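Long-range contacts in binding domain (Hc) of Paraclostridial Mosquitocidal Protein 1 (Paraclostridium bifermentans, PDB 6HOX), which probably targets the toxin to nerve cells of Anopheles mosquitoes and helps carry it across the host epithelium, as the receptor-binding part of a botulinum-like neurotoxin: residues S262-Q268 with N434-E440; G272-S277 with H309-E315. One frame throughout, in Å; residues are numbered along the deposited sequence.

Interaction 1 (S262-Q268 with N434-E440); sequences SYYMINQ and NWYFVSE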
# COMPACT_ATOMS: atom_id res chain seq x y z
N SER A 262 -10.39 12.85 -7.91
CA SER A 262 -11.24 12.94 -6.71
C SER A 262 -10.70 12.02 -5.61
O SER A 262 -10.53 10.82 -5.82
CB SER A 262 -12.68 12.63 -6.99
OG SER A 262 -13.31 13.77 -7.51
N TYR A 263 -10.50 12.60 -4.43
CA TYR A 263 -9.94 11.90 -3.30
C TYR A 263 -10.76 12.22 -2.05
O TYR A 263 -11.33 13.29 -1.92
CB TYR A 263 -8.50 12.33 -3.01
CG TYR A 263 -7.42 11.82 -3.94
CD1 TYR A 263 -7.26 10.46 -4.20
CD2 TYR A 263 -6.51 12.70 -4.49
CE1 TYR A 263 -6.24 10.01 -5.02
CE2 TYR A 263 -5.50 12.26 -5.34
CZ TYR A 263 -5.35 10.91 -5.59
OH TYR A 263 -4.36 10.49 -6.42
N TYR A 264 -10.77 11.27 -1.11
CA TYR A 264 -11.05 11.55 0.28
C TYR A 264 -9.73 11.89 0.96
O TYR A 264 -8.72 11.21 0.75
CB TYR A 264 -11.73 10.37 0.97
CG TYR A 264 -12.97 9.90 0.25
CD1 TYR A 264 -14.18 10.56 0.40
CD2 TYR A 264 -12.93 8.81 -0.60
CE1 TYR A 264 -15.32 10.14 -0.27
CE2 TYR A 264 -14.06 8.38 -1.29
CZ TYR A 264 -15.26 9.05 -1.13
OH TYR A 264 -16.37 8.62 -1.80
N MET A 265 -9.76 12.93 1.78
CA MET A 265 -8.59 13.41 2.44
C MET A 265 -8.74 13.10 3.92
O MET A 265 -9.77 13.46 4.52
CB MET A 265 -8.42 14.92 2.21
CG MET A 265 -7.20 15.51 2.85
SD MET A 265 -7.08 17.25 2.44
CE MET A 265 -5.49 17.62 3.17
N ILE A 266 -7.73 12.41 4.48
CA ILE A 266 -7.75 11.81 5.80
C ILE A 266 -6.49 12.19 6.58
O ILE A 266 -5.37 12.19 6.06
CB ILE A 266 -7.88 10.28 5.68
CG1 ILE A 266 -9.23 9.89 5.08
CG2 ILE A 266 -7.61 9.61 7.02
CD1 ILE A 266 -9.32 8.45 4.64
N ASN A 267 -6.68 12.46 7.87
CA ASN A 267 -5.60 12.71 8.79
C ASN A 267 -5.20 11.39 9.44
O ASN A 267 -6.07 10.64 9.87
CB ASN A 267 -5.97 13.72 9.87
CG ASN A 267 -4.77 14.13 10.69
OD1 ASN A 267 -4.40 13.46 11.64
ND2 ASN A 267 -4.14 15.22 10.30
N GLN A 268 -3.89 11.14 9.52
CA GLN A 268 -3.40 9.85 9.98
C GLN A 268 -3.88 9.57 11.41
O GLN A 268 -4.07 8.42 11.76
CB GLN A 268 -1.88 9.78 9.87
CG GLN A 268 -1.31 8.44 10.31
CD GLN A 268 0.18 8.41 10.12
OE1 GLN A 268 0.92 9.12 10.81
NE2 GLN A 268 0.62 7.68 9.11
N ASN A 434 0.49 14.14 9.24
CA ASN A 434 0.54 13.23 8.09
C ASN A 434 -0.86 13.12 7.50
O ASN A 434 -1.82 12.89 8.23
CB ASN A 434 1.05 11.85 8.47
CG ASN A 434 2.52 11.84 8.83
OD1 ASN A 434 3.31 12.58 8.26
ND2 ASN A 434 2.90 10.95 9.73
N TRP A 435 -0.95 13.29 6.18
CA TRP A 435 -2.17 13.33 5.44
C TRP A 435 -2.16 12.25 4.35
O TRP A 435 -1.13 12.05 3.70
CB TRP A 435 -2.35 14.72 4.83
CG TRP A 435 -2.61 15.76 5.87
CD1 TRP A 435 -1.70 16.58 6.46
CD2 TRP A 435 -3.88 16.06 6.49
NE1 TRP A 435 -2.32 17.38 7.38
CE2 TRP A 435 -3.65 17.09 7.43
CE3 TRP A 435 -5.18 15.56 6.34
CZ2 TRP A 435 -4.67 17.63 8.20
CZ3 TRP A 435 -6.19 16.10 7.10
CH2 TRP A 435 -5.94 17.12 8.03
N TYR A 436 -3.31 11.59 4.18
CA TYR A 436 -3.54 10.61 3.15
C TYR A 436 -4.60 11.11 2.16
O TYR A 436 -5.58 11.78 2.55
CB TYR A 436 -4.06 9.29 3.71
CG TYR A 436 -3.14 8.50 4.60
CD1 TYR A 436 -2.14 7.68 4.09
CD2 TYR A 436 -3.34 8.49 5.97
CE1 TYR A 436 -1.35 6.90 4.91
CE2 TYR A 436 -2.53 7.74 6.81
CZ TYR A 436 -1.53 6.94 6.28
OH TYR A 436 -0.76 6.21 7.14
N PHE A 437 -4.45 10.68 0.91
CA PHE A 437 -5.47 10.82 -0.10
C PHE A 437 -5.92 9.42 -0.56
O PHE A 437 -5.09 8.61 -0.96
CB PHE A 437 -4.93 11.68 -1.25
CG PHE A 437 -4.63 13.09 -0.85
CD1 PHE A 437 -5.63 14.04 -0.81
CD2 PHE A 437 -3.35 13.46 -0.46
CE1 PHE A 437 -5.35 15.35 -0.41
CE2 PHE A 437 -3.06 14.77 -0.08
CZ PHE A 437 -4.06 15.71 -0.07
N VAL A 438 -7.24 9.16 -0.50
CA VAL A 438 -7.85 7.87 -0.81
C VAL A 438 -8.83 8.03 -1.97
O VAL A 438 -9.69 8.90 -1.92
CB VAL A 438 -8.62 7.28 0.39
CG1 VAL A 438 -9.01 5.83 0.14
CG2 VAL A 438 -7.87 7.39 1.70
N SER A 439 -8.77 7.10 -2.92
CA SER A 439 -9.70 6.93 -4.03
C SER A 439 -10.44 5.60 -3.82
O SER A 439 -9.87 4.67 -3.24
CB SER A 439 -8.97 6.94 -5.35
OG SER A 439 -7.81 6.09 -5.28
N GLU A 440 -11.70 5.53 -4.26
CA GLU A 440 -12.49 4.31 -4.21
C GLU A 440 -11.80 3.23 -5.05
O GLU A 440 -11.30 3.49 -6.13
CB GLU A 440 -13.91 4.61 -4.70
CG GLU A 440 -14.86 3.43 -4.57
CD GLU A 440 -16.32 3.80 -4.37
OE1 GLU A 440 -16.65 5.02 -4.39
OE2 GLU A 440 -17.15 2.86 -4.19
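Tyr264 and Val438 form a hydrogen-bonded pair in an antiparallel strand pairing of the beta-trefoil subdomain, joining its first strand, 263-267, to its last, 435-438; the strand axes run at 158°. Backbone bonds link Tyr264 with Val438 and Ile266 with Tyr436 in both directions.

Both faces of the strand pair are well packed. On one lie Met265, Asn267, Trp435 and Phe437. Met265 is extended throughout, which brings CE to one side of the Trp435 indole, off-centre toward the rim and 3.8 Å from its CE3, and leaves SD alongside Phe437. Asn267 covers the opposite indole face, with ND2 3.2 Å from Trp435 CZ2 and the amide plane nearly perpendicular to the ring; Asn267 OD1 accepts from Ala269 N, and ND2 donates to Lys432 O. Outside the pair, Leu396 O accepts from Trp435 NE1, and Val317 and Ile319 touch Met265 and Phe437. On the other face, Ile266 CD1 presses on Val438 CG2 at 3.4 Å, tighter than a usual carbon contact.

The loose side is at the ends. Near one, Phe437 CB still sits over a face of the Tyr263 ring, 3.8 Å from its centroid, a CH-pi contact, but contact thins through partly exposed Ser439 to exposed Glu440, whose carboxylate turns to Lys310. At the other, partly exposed Gln268 stretches out, CG anti to the backbone N (chi1 -179°), and its amide bridges two side chains: NE2 donates to Tyr436 OH at 2.8 Å, while OE1 accepts from Asn434 ND2 at 2.9 Å, the donor lying 42° above the Gln268 carbonyl plane.

Interaction 2 (G272-S277 with H309-E315); sequences GGPLRS and HKGSDVE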
# COMPACT_ATOMS: atom_id res chain seq x y z
N GLY A 272 -10.73 6.95 10.44
CA GLY A 272 -12.16 6.86 10.19
C GLY A 272 -12.91 8.18 10.35
O GLY A 272 -14.15 8.22 10.25
N GLY A 273 -12.17 9.27 10.55
CA GLY A 273 -12.77 10.62 10.70
C GLY A 273 -13.01 11.27 9.35
O GLY A 273 -12.06 11.53 8.62
N PRO A 274 -14.27 11.55 8.93
CA PRO A 274 -14.52 12.15 7.63
C PRO A 274 -14.23 13.66 7.60
O PRO A 274 -14.58 14.36 8.54
CB PRO A 274 -16.03 11.90 7.44
CG PRO A 274 -16.59 11.93 8.85
CD PRO A 274 -15.50 11.30 9.70
N LEU A 275 -13.58 14.14 6.53
CA LEU A 275 -13.36 15.58 6.34
C LEU A 275 -14.72 16.20 5.98
O LEU A 275 -15.36 15.82 4.98
CB LEU A 275 -12.30 15.80 5.26
CG LEU A 275 -12.07 17.25 4.81
CD1 LEU A 275 -11.33 18.06 5.86
CD2 LEU A 275 -11.29 17.27 3.51
N ARG A 276 -15.16 17.12 6.83
CA ARG A 276 -16.43 17.85 6.65
C ARG A 276 -16.13 19.36 6.65
O ARG A 276 -14.98 19.78 6.84
CB ARG A 276 -17.42 17.43 7.74
CG ARG A 276 -17.77 15.95 7.72
CD ARG A 276 -18.70 15.52 8.86
NE ARG A 276 -19.99 16.18 8.76
CZ ARG A 276 -21.04 15.92 9.53
NH1 ARG A 276 -20.92 15.03 10.50
NH2 ARG A 276 -22.19 16.54 9.33
N SER A 277 -17.17 20.16 6.39
CA SER A 277 -17.07 21.62 6.46
C SER A 277 -18.36 22.20 7.06
O SER A 277 -19.43 21.61 6.99
CB SER A 277 -16.78 22.23 5.13
OG SER A 277 -17.86 22.04 4.24
N HIS A 309 -17.36 6.99 3.39
CA HIS A 309 -18.51 7.59 4.12
C HIS A 309 -19.69 7.86 3.17
O HIS A 309 -20.26 8.96 3.17
CB HIS A 309 -18.10 8.87 4.86
CG HIS A 309 -16.90 8.70 5.73
ND1 HIS A 309 -16.98 8.17 6.99
CD2 HIS A 309 -15.59 8.95 5.50
CE1 HIS A 309 -15.78 8.13 7.53
NE2 HIS A 309 -14.90 8.60 6.63
N LYS A 310 -20.06 6.86 2.37
CA LYS A 310 -21.13 7.01 1.39
C LYS A 310 -22.44 7.30 2.13
O LYS A 310 -22.68 6.80 3.22
CB LYS A 310 -21.19 5.77 0.50
CG LYS A 310 -19.93 5.58 -0.34
CD LYS A 310 -20.12 4.74 -1.58
CE LYS A 310 -19.35 5.28 -2.77
NZ LYS A 310 -19.55 4.42 -3.96
N GLY A 311 -23.26 8.16 1.53
CA GLY A 311 -24.47 8.68 2.16
C GLY A 311 -24.19 9.70 3.26
O GLY A 311 -24.92 9.74 4.24
N SER A 312 -23.15 10.53 3.08
CA SER A 312 -22.80 11.59 4.03
C SER A 312 -22.29 12.84 3.30
O SER A 312 -22.01 12.83 2.08
CB SER A 312 -21.78 11.13 5.00
OG SER A 312 -20.48 11.46 4.52
N ASP A 313 -22.07 13.90 4.09
CA ASP A 313 -21.66 15.22 3.60
C ASP A 313 -20.13 15.31 3.48
O ASP A 313 -19.60 16.43 3.35
CB ASP A 313 -22.20 16.36 4.48
CG ASP A 313 -21.56 16.47 5.86
OD1 ASP A 313 -20.76 15.61 6.20
OD2 ASP A 313 -21.88 17.44 6.58
N VAL A 314 -19.43 14.15 3.53
CA VAL A 314 -17.98 14.10 3.43
C VAL A 314 -17.52 14.97 2.25
O VAL A 314 -18.10 14.93 1.20
CB VAL A 314 -17.43 12.67 3.29
CG1 VAL A 314 -17.82 12.04 1.96
CG2 VAL A 314 -15.92 12.64 3.47
N GLU A 315 -16.45 15.72 2.46
CA GLU A 315 -15.88 16.59 1.44
C GLU A 315 -14.93 15.78 0.56
O GLU A 315 -13.92 15.28 1.04
CB GLU A 315 -15.10 17.74 2.07
CG GLU A 315 -15.95 18.64 2.95
CD GLU A 315 -17.02 19.44 2.23
OE1 GLU A 315 -16.98 19.53 0.99
OE2 GLU A 315 -17.89 19.98 2.92
O HOH W 1 -11.82 8.95 7.11
O HOH W 2 -19.23 18.77 5.05
O HOH W 3 -22.08 20.38 5.23
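In the beta-trefoil subdomain, the loop 309-315, shaped by an ST turn at Ser312, meets the start of strand 275-280 through His309, Asp313, Val314 and Glu315. Within the turn, Ser312 OG accepts from Val314 N and donates to His309 O. Glu315 N donates to Leu275 O at 2.7 Å. At the buried end, Pro274 CB stands 3.5 Å from the centroid of the His309 ring and 9° off its normal, a CH-pi contact over the face. His309 ND1 is bonded to Arg294, while water 1 lies in the ring plane beside NE2.

Toward the exposed end, Arg276 bends at chi3 (63°) and carries its guanidinium to Asp313. Arg276 NE lies 2.7 Å from Asp313 OD1, and NH2 donates to OD2 at 2.9 Å, with guanidinium and carboxylate planes 69° apart, so this is a two-point salt bridge without coplanar groups. Ser277 OG, also hydrogen-bonded to Tyr342 OH, lies doubtfully close to Glu315 OE2. Water 2 accepts from Ser277 N and is placed to donate to Asp313 O and Glu315 OE2, with more acceptors in reach than it has protons. Paired charges and a water link thus join the exposed end of the loop to the strand, and the guanidinium would probably help keep Asp313 ionised.

Overall arrangement
Both contacts belong to the C-terminal receptor-binding subdomain, with centres about 11 Å apart, and interaction 2 is nested along the chain inside the loop closed by interaction 1. Strands 263-267 and 275-280 are consecutive in the chain, while the loop 309-315 leads into strand 316-320, which pairs with strand 263-267. They touch at three places: Lys310 NZ and Glu440 OE2 form a salt bridge at 2.9 Å, Leu275 CB packs 3.5 Å from Met265 O, and Val314 CG1 lies 3.9 Å from Tyr264 CE1. The centre of interaction 1 lies about 13 Å from the chain's centre, and that of interaction 2 about 22 Å, on the same side.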